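Local coordinates for DNA translocase coupling protein (Clostridium perfringens, PDB 6O1W), which probably binds ATP and DNA as an FtsK/SpoIIIE-family translocase that serves as the coupling protein in conjugative transfer of a plasmid, at residues I159-D164 / V178-T183. Residues are numbered along the deposited sequence; the frame is centred on the assembly and turned at random.
With BGC (beta-D-glucopyranose), chain E.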
loop_
_atom_site.group_PDB
_atom_site.type_symbol
_atom_site.label_atom_id
_atom_site.label_comp_id
_atom_site.label_asym_id
_atom_site.label_seq_id
_atom_site.Cartn_x
_atom_site.Cartn_y
_atom_site.Cartn_z
ATOM N N ILE A 159 20.638 4.644 -5.959
ATOM C CA ILE A 159 21.222 5.373 -4.826
ATOM C C ILE A 159 20.058 5.491 -3.825
ATOM O O ILE A 159 18.947 5.831 -4.231
ATOM C CB ILE A 159 21.726 6.812 -5.237
ATOM C CG1 ILE A 159 22.937 6.721 -6.179
ATOM C CG2 ILE A 159 22.086 7.671 -4.002
ATOM C CD1 ILE A 159 23.212 8.022 -6.992
ATOM N N ALA A 160 20.335 5.340 -2.526
ATOM C CA ALA A 160 19.290 5.419 -1.518
ATOM C C ALA A 160 19.521 6.408 -0.420
ATOM O O ALA A 160 20.636 6.559 0.066
ATOM C CB ALA A 160 19.063 4.036 -0.920
ATOM N N TYR A 161 18.425 7.029 0.031
ATOM C CA TYR A 161 18.393 7.961 1.150
ATOM C C TYR A 161 17.249 7.519 2.046
ATOM O O TYR A 161 16.146 7.248 1.563
ATOM C CB TYR A 161 18.218 9.410 0.701
ATOM C CG TYR A 161 19.412 9.929 -0.055
ATOM C CD1 TYR A 161 20.572 10.321 0.612
ATOM C CD2 TYR A 161 19.376 10.069 -1.433
ATOM C CE1 TYR A 161 21.663 10.840 -0.085
ATOM C CE2 TYR A 161 20.482 10.515 -2.143
ATOM C CZ TYR A 161 21.625 10.901 -1.466
ATOM O OH TYR A 161 22.705 11.322 -2.195
HETATM N N MSE A 162 17.527 7.376 3.341
HETATM C CA MSE A 162 16.501 6.877 4.251
HETATM C C MSE A 162 16.309 7.850 5.368
HETATM O O MSE A 162 17.286 8.351 5.924
HETATM C CB MSE A 162 16.875 5.485 4.750
HETATM C CG MSE A 162 16.841 4.436 3.650
HETATM SE SE MSE A 162 18.290 3.134 3.842
HETATM C CE MSE A 162 19.810 4.167 3.270
ATOM N N VAL A 163 15.050 8.173 5.654
ATOM C CA VAL A 163 14.709 9.153 6.681
ATOM C C VAL A 163 13.978 8.486 7.834
ATOM O O VAL A 163 12.905 7.898 7.631
ATOM C CB VAL A 163 13.881 10.335 6.090
ATOM C CG1 VAL A 163 13.504 11.347 7.181
ATOM C CG2 VAL A 163 14.635 11.018 4.956
ATOM N N ASP A 164 14.539 8.619 9.054
ATOM C CA ASP A 164 13.913 8.094 10.271
ATOM C C ASP A 164 14.319 8.912 11.463
ATOM O O ASP A 164 15.419 8.734 11.953
ATOM C CB ASP A 164 14.247 6.600 10.476
ATOM C CG ASP A 164 13.824 5.993 11.823
ATOM O OD1 ASP A 164 12.853 6.502 12.441
ATOM O OD2 ASP A 164 14.457 5.023 12.248
ATOM N N VAL A 178 24.685 0.706 2.583
ATOM C CA VAL A 178 24.184 0.866 1.212
ATOM C C VAL A 178 23.630 2.270 0.880
ATOM O O VAL A 178 23.287 2.536 -0.275
ATOM C CB VAL A 178 23.154 -0.243 0.867
ATOM C CG1 VAL A 178 23.746 -1.640 1.071
ATOM C CG2 VAL A 178 21.847 -0.079 1.646
ATOM N N GLY A 179 23.586 3.155 1.864
ATOM C CA GLY A 179 23.083 4.504 1.669
ATOM C C GLY A 179 23.200 5.367 2.906
ATOM O O GLY A 179 23.839 4.996 3.895
ATOM N N GLN A 180 22.596 6.525 2.850
ATOM C CA GLN A 180 22.651 7.504 3.925
ATOM C C GLN A 180 21.350 7.467 4.711
ATOM O O GLN A 180 20.259 7.549 4.121
ATOM C CB GLN A 180 22.802 8.880 3.306
ATOM C CG GLN A 180 23.846 9.775 3.923
ATOM C CD GLN A 180 23.879 11.056 3.124
ATOM O OE1 GLN A 180 24.539 11.148 2.075
ATOM N NE2 GLN A 180 23.130 12.056 3.573
ATOM N N VAL A 181 21.478 7.389 6.034
ATOM C CA VAL A 181 20.350 7.412 6.968
ATOM C C VAL A 181 20.339 8.786 7.632
ATOM O O VAL A 181 21.316 9.168 8.247
ATOM C CB VAL A 181 20.373 6.249 8.016
ATOM C CG1 VAL A 181 19.118 6.282 8.907
ATOM C CG2 VAL A 181 20.524 4.882 7.340
ATOM N N ILE A 182 19.226 9.521 7.482
ATOM C CA ILE A 182 18.984 10.845 8.050
ATOM C C ILE A 182 18.082 10.629 9.266
ATOM O O ILE A 182 16.978 10.106 9.122
ATOM C CB ILE A 182 18.372 11.768 6.965
ATOM C CG1 ILE A 182 19.444 12.226 5.931
ATOM C CG2 ILE A 182 17.675 12.971 7.577
ATOM C CD1 ILE A 182 19.930 11.148 4.909
ATOM N N THR A 183 18.564 11.023 10.455
ATOM C CA THR A 183 17.890 10.786 11.731
ATOM C C THR A 183 17.360 12.040 12.459
ATOM O O THR A 183 16.777 11.914 13.546
ATOM C CB THR A 183 18.832 10.013 12.676
ATOM O OG1 THR A 183 19.913 10.868 13.008
ATOM C CG2 THR A 183 19.356 8.728 12.077
HETATM C C2 BGC E . 25.456 14.063 -1.421
HETATM C C3 BGC E . 25.839 15.482 -1.017
HETATM C C4 BGC E . 24.683 16.141 -0.274
HETATM C C5 BGC E . 24.257 15.274 0.909
HETATM C C6 BGC E . 23.026 15.798 1.610
HETATM C C1 BGC E . 25.039 13.280 -0.180
HETATM O O1 BGC E . 24.685 11.984 -0.529
HETATM O O2 BGC E . 26.549 13.424 -2.071
HETATM O O3 BGC E . 26.197 16.238 -2.167
HETATM O O4 BGC E . 25.055 17.429 0.201
HETATM O O5 BGC E . 23.946 13.945 0.456
HETATM O O6 BGC E . 22.636 14.932 2.665
HETATM O O HOH W 1 23.002 4.706 -1.819
#
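Strand 159-163 and the edge strand 179-182 run parallel, their axes 4.7 Å apart and 17° askew. Three nearly straight backbone bonds join them: Met162 N to Gln180 O at 2.8 Å, Ile182 N to Met162 O at 2.7 Å and Asp164 N to Ile182 O at 2.9 Å. Where the pairing begins it loosens; Gln180 N reaches Ala160 O only weakly, and a water links Ala160 N to Val178 O. On one face the selenomethionine Met162, bent at chi2 and chi3, lays its CE against the Gly179-Gln180 peptide, 3.6 Å from Gly179 C, where Gly179 has no side chain in the way; Leu150 of helix 142-155 packs against it. On the other, helix 185-209 packs on Tyr161, Val163 and Ile182. Here Tyr161 and Gln180 run side by side, ring nearly perpendicular (86°) to amide, with Gln180 CB 3.8 Å from Tyr161 CD1. A glucose sits past both tips, its O1 in the ring plane and 2.7 Å from Tyr161 OH. Asp164 OD1 and OD2 accept hydrogen bonds from Lys166 N and Glu170 N in the following loop. Strand 159-163 also pairs with strand 229-233, and strand 179-182 ends the sheet's parallel part, as in P-loop NTPase alpha/beta cores, here the FtsK/SpoIIIE-family motor domain.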